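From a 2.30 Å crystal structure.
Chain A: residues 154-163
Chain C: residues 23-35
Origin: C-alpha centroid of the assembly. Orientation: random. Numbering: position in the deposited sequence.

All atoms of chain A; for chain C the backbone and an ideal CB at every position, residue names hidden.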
# COMPACT_ATOMS: atom_id res chain seq x y z
N LEU A 154 14.90 20.08 5.50
CA LEU A 154 14.74 21.05 6.58
C LEU A 154 16.07 21.40 7.24
O LEU A 154 16.96 20.56 7.36
CB LEU A 154 13.77 20.54 7.64
CG LEU A 154 12.33 20.33 7.19
CD1 LEU A 154 11.50 19.83 8.35
CD2 LEU A 154 11.73 21.60 6.60
N ASP A 155 16.18 22.65 7.68
CA ASP A 155 17.39 23.16 8.32
C ASP A 155 17.68 22.44 9.64
O ASP A 155 16.76 22.02 10.34
CB ASP A 155 17.27 24.67 8.58
CG ASP A 155 17.55 25.50 7.33
OD1 ASP A 155 17.81 24.98 6.21
OD2 ASP A 155 17.51 26.74 7.41
N TYR A 156 18.97 22.32 9.95
CA TYR A 156 19.42 21.66 11.17
C TYR A 156 18.81 22.25 12.43
O TYR A 156 18.48 21.53 13.36
CB TYR A 156 20.95 21.74 11.29
CG TYR A 156 21.49 21.14 12.58
CD1 TYR A 156 21.71 19.78 12.70
CD2 TYR A 156 21.80 21.96 13.67
CE1 TYR A 156 22.22 19.23 13.87
CE2 TYR A 156 22.31 21.42 14.85
CZ TYR A 156 22.52 20.06 14.94
OH TYR A 156 23.02 19.51 16.10
N ASP A 157 18.66 23.58 12.45
CA ASP A 157 18.17 24.29 13.63
C ASP A 157 16.75 23.86 13.99
O ASP A 157 16.48 23.49 15.13
CB ASP A 157 18.19 25.81 13.40
CG ASP A 157 19.54 26.32 12.92
OD1 ASP A 157 20.59 25.83 13.42
OD2 ASP A 157 19.66 27.22 12.04
N LEU A 158 15.86 23.92 13.00
CA LEU A 158 14.46 23.58 13.20
C LEU A 158 14.28 22.12 13.60
O LEU A 158 13.56 21.82 14.54
CB LEU A 158 13.67 23.87 11.91
CG LEU A 158 12.17 24.14 12.03
CD1 LEU A 158 11.59 24.31 10.64
CD2 LEU A 158 11.43 23.03 12.76
N LEU A 159 14.94 21.23 12.87
CA LEU A 159 14.75 19.79 13.07
C LEU A 159 15.33 19.34 14.41
O LEU A 159 14.77 18.46 15.06
CB LEU A 159 15.37 18.98 11.93
CG LEU A 159 14.71 17.63 11.64
CD1 LEU A 159 13.24 17.78 11.29
CD2 LEU A 159 15.44 16.93 10.52
N ASN A 160 16.43 19.95 14.81
CA ASN A 160 17.04 19.68 16.10
C ASN A 160 16.15 20.16 17.25
O ASN A 160 16.09 19.53 18.29
CB ASN A 160 18.42 20.32 16.19
CG ASN A 160 19.23 19.81 17.36
OD1 ASN A 160 19.31 18.61 17.60
ND2 ASN A 160 19.84 20.73 18.10
N CYS A 161 15.45 21.28 17.04
CA CYS A 161 14.52 21.81 18.03
C CYS A 161 13.26 20.95 18.15
O CYS A 161 12.65 20.88 19.21
CB CYS A 161 14.15 23.26 17.71
SG CYS A 161 15.44 24.47 18.12
N VAL A 162 12.87 20.28 17.06
CA VAL A 162 11.73 19.36 17.09
C VAL A 162 12.08 18.12 17.90
O VAL A 162 11.28 17.64 18.68
CB VAL A 162 11.30 18.91 15.69
CG1 VAL A 162 10.19 17.87 15.78
CG2 VAL A 162 10.82 20.09 14.86
N MET A 163 13.29 17.61 17.69
CA MET A 163 13.79 16.45 18.42
C MET A 163 13.84 16.71 19.92
O MET A 163 13.53 15.83 20.72
CB MET A 163 15.20 16.09 17.94
CG MET A 163 15.23 15.45 16.56
SD MET A 163 14.05 14.10 16.42
CE MET A 163 14.71 12.92 17.64
N UNK C 23 5.46 26.03 25.33
CA UNK C 23 6.32 24.94 25.88
C UNK C 23 7.80 25.18 25.57
O UNK C 23 8.58 25.53 26.46
CB UNK C 23 5.90 23.59 25.31
N UNK C 24 8.17 24.97 24.31
CA UNK C 24 9.57 25.05 23.88
C UNK C 24 9.84 26.38 23.19
O UNK C 24 9.43 26.59 22.04
CB UNK C 24 9.92 23.89 22.94
N UNK C 25 10.53 27.27 23.89
CA UNK C 25 10.89 28.59 23.36
C UNK C 25 11.87 28.48 22.19
O UNK C 25 11.81 29.28 21.26
CB UNK C 25 11.50 29.45 24.47
N UNK C 26 12.77 27.50 22.25
CA UNK C 26 13.73 27.28 21.17
C UNK C 26 13.07 26.88 19.85
O UNK C 26 13.50 27.33 18.79
CB UNK C 26 14.73 26.20 21.59
N UNK C 27 12.02 26.06 19.91
CA UNK C 27 11.31 25.63 18.71
C UNK C 27 10.46 26.77 18.14
O UNK C 27 10.35 26.91 16.93
CB UNK C 27 10.43 24.42 19.02
N UNK C 28 9.86 27.55 19.02
CA UNK C 28 9.09 28.72 18.61
C UNK C 28 9.99 29.73 17.89
O UNK C 28 9.57 30.36 16.93
CB UNK C 28 8.42 29.37 19.82
N UNK C 29 11.23 29.85 18.36
CA UNK C 29 12.21 30.77 17.77
C UNK C 29 12.69 30.29 16.42
O UNK C 29 12.86 31.09 15.51
CB UNK C 29 13.41 30.95 18.71
N UNK C 30 12.92 28.99 16.30
CA UNK C 30 13.39 28.40 15.05
C UNK C 30 12.34 28.54 13.95
O UNK C 30 12.67 28.92 12.83
CB UNK C 30 13.74 26.93 15.26
N UNK C 31 11.09 28.24 14.29
CA UNK C 31 9.97 28.34 13.34
C UNK C 31 9.63 29.78 13.00
O UNK C 31 9.20 30.08 11.89
CB UNK C 31 8.73 27.65 13.91
N UNK C 32 9.79 30.67 13.98
CA UNK C 32 9.54 32.09 13.76
C UNK C 32 10.53 32.64 12.75
O UNK C 32 10.15 33.31 11.80
CB UNK C 32 9.63 32.87 15.07
N UNK C 33 11.81 32.32 12.94
CA UNK C 33 12.86 32.76 12.02
C UNK C 33 12.65 32.22 10.61
O UNK C 33 12.76 32.98 9.66
CB UNK C 33 14.23 32.32 12.54
N UNK C 34 12.33 30.93 10.50
CA UNK C 34 12.07 30.31 9.20
C UNK C 34 10.93 31.02 8.48
O UNK C 34 11.04 31.34 7.30
CB UNK C 34 11.74 28.83 9.37
N UNK C 35 9.84 31.26 9.21
CA UNK C 35 8.70 32.00 8.68
C UNK C 35 9.15 33.37 8.16
O UNK C 35 8.78 33.76 7.06
CB UNK C 35 7.62 32.16 9.75

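The two helices run nearly antiparallel, at 153°, with axes approaching to 8.8 Å, so small residues are favoured where the backbones come closest.

Position 23 lies out of reach of chain A and is open to many residues; it is Ser C23. Position 24 directly precedes the helix, where free backbone NH groups favour Asp, Asn, Ser or Thr. The residue is Asp C24, whose OD1 accepts a capping hydrogen bond from the backbone N of position 27 at 3.0 Å. At position 25 chain A leaves the choice open; it is Ala C25.

At position 26 the CA-to-CB bond points toward chain A, and the ideal CB lies 3.9 Å from Cys A161 SG. A small residue fits directly, while a longer one would have to turn aside from the sulfur. Ala C26 rests its CB against that SG.

Position 27 points sideways, its ideal CB 4.1 Å from Cys A161 CB, with the apolar side chains of Leu A158 and Val A162 nearby. Leu, Ile or Met would suit. Leu C27, with chi1 t and chi2 p, brings CD1 within 4.0 Å of Leu A158 CD2, 3.9 Å of Cys A161 CB and 3.9 Å of Val A162 CG2, so a single methyl touches all three side chains.

Positions 28 and 29 are unconstrained by chain A; they are Ala C28 and Asp C29.

Position 30 points toward chain A: its ideal CB is 4.0 Å from Leu A158 CA and 4.4 Å from Asp A157 O. Such proximity to backbone favours Ala, Gly or perhaps Ser. Ala C30 packs its CB on Leu A158 CA, and the same CB lies 4.1 Å from Cys A161 SG.

Position 31 points sideways, its ideal CB 5.3 Å from Leu A158 CG, leaving room for Val, Thr or Ile. Thr C31 places CG2 4.3 Å from Leu A158 CD2.

Position 32 is remote, and a long polar residue is acceptable; Arg C32 NH2 forms a salt bridge, through a weak hydrogen bond, with Asp C29 OD1 at 3.5 Å. Position 33 points toward chain A but has nothing within 5.5 Å of its ideal CB, so a long polar residue has room. Arg C33 turns NE back to Asp C29 O at 3.2 Å.

Position 34 points toward chain A, its ideal CB 4.7 Å from Leu A158 CD1, with the Asp A155 carboxylate farther out. An aliphatic residue could cover the leucine, and Lys, Arg or Gln might answer the acid. The residue is instead Glu C34: its CG packs 4.0 Å from Leu A158 CD1, but OE2 lies 2.9 Å from Asp A155 OD2, a close approach of like charges. At position 35, out of reach, chain A leaves the choice open; it is Leu C35.

Chain C (23-35) SDAALADATRREL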
# COMPACT_ATOMS: atom_id res chain seq x y z
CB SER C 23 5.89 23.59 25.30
OG SER C 23 6.99 22.68 25.29
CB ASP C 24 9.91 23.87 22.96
CG ASP C 24 11.41 23.62 22.87
OD1 ASP C 24 12.16 24.57 22.55
OD2 ASP C 24 11.92 22.50 23.11
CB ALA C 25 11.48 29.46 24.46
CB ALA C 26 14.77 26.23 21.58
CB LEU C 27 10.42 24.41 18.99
CG LEU C 27 9.57 23.93 17.80
CD1 LEU C 27 10.44 23.60 16.58
CD2 LEU C 27 8.73 22.73 18.19
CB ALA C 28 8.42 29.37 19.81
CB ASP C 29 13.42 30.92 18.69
CG ASP C 29 13.13 31.77 19.91
OD1 ASP C 29 12.08 32.45 20.04
OD2 ASP C 29 13.97 31.79 20.83
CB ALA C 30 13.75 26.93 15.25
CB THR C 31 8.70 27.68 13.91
OG1 THR C 31 8.37 28.26 15.19
CG2 THR C 31 8.91 26.20 14.18
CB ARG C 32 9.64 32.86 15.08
CG ARG C 32 9.33 34.34 14.97
CD ARG C 32 9.13 35.02 16.31
NE ARG C 32 10.29 34.83 17.19
CZ ARG C 32 11.45 35.46 17.08
NH1 ARG C 32 11.66 36.35 16.12
NH2 ARG C 32 12.43 35.18 17.95
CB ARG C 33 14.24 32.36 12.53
CG ARG C 33 14.78 33.28 13.61
CD ARG C 33 16.09 32.82 14.23
NE ARG C 33 15.94 31.54 14.93
CZ ARG C 33 16.87 30.98 15.70
NH1 ARG C 33 18.05 31.57 15.88
NH2 ARG C 33 16.62 29.81 16.29
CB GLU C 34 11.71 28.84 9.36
CG GLU C 34 12.90 27.91 9.57
CD GLU C 34 13.75 27.74 8.32
OE1 GLU C 34 13.19 27.58 7.21
OE2 GLU C 34 15.00 27.75 8.46
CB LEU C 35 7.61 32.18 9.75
CG LEU C 35 6.50 31.13 9.75
CD1 LEU C 35 5.71 31.19 11.05
CD2 LEU C 35 5.57 31.30 8.55
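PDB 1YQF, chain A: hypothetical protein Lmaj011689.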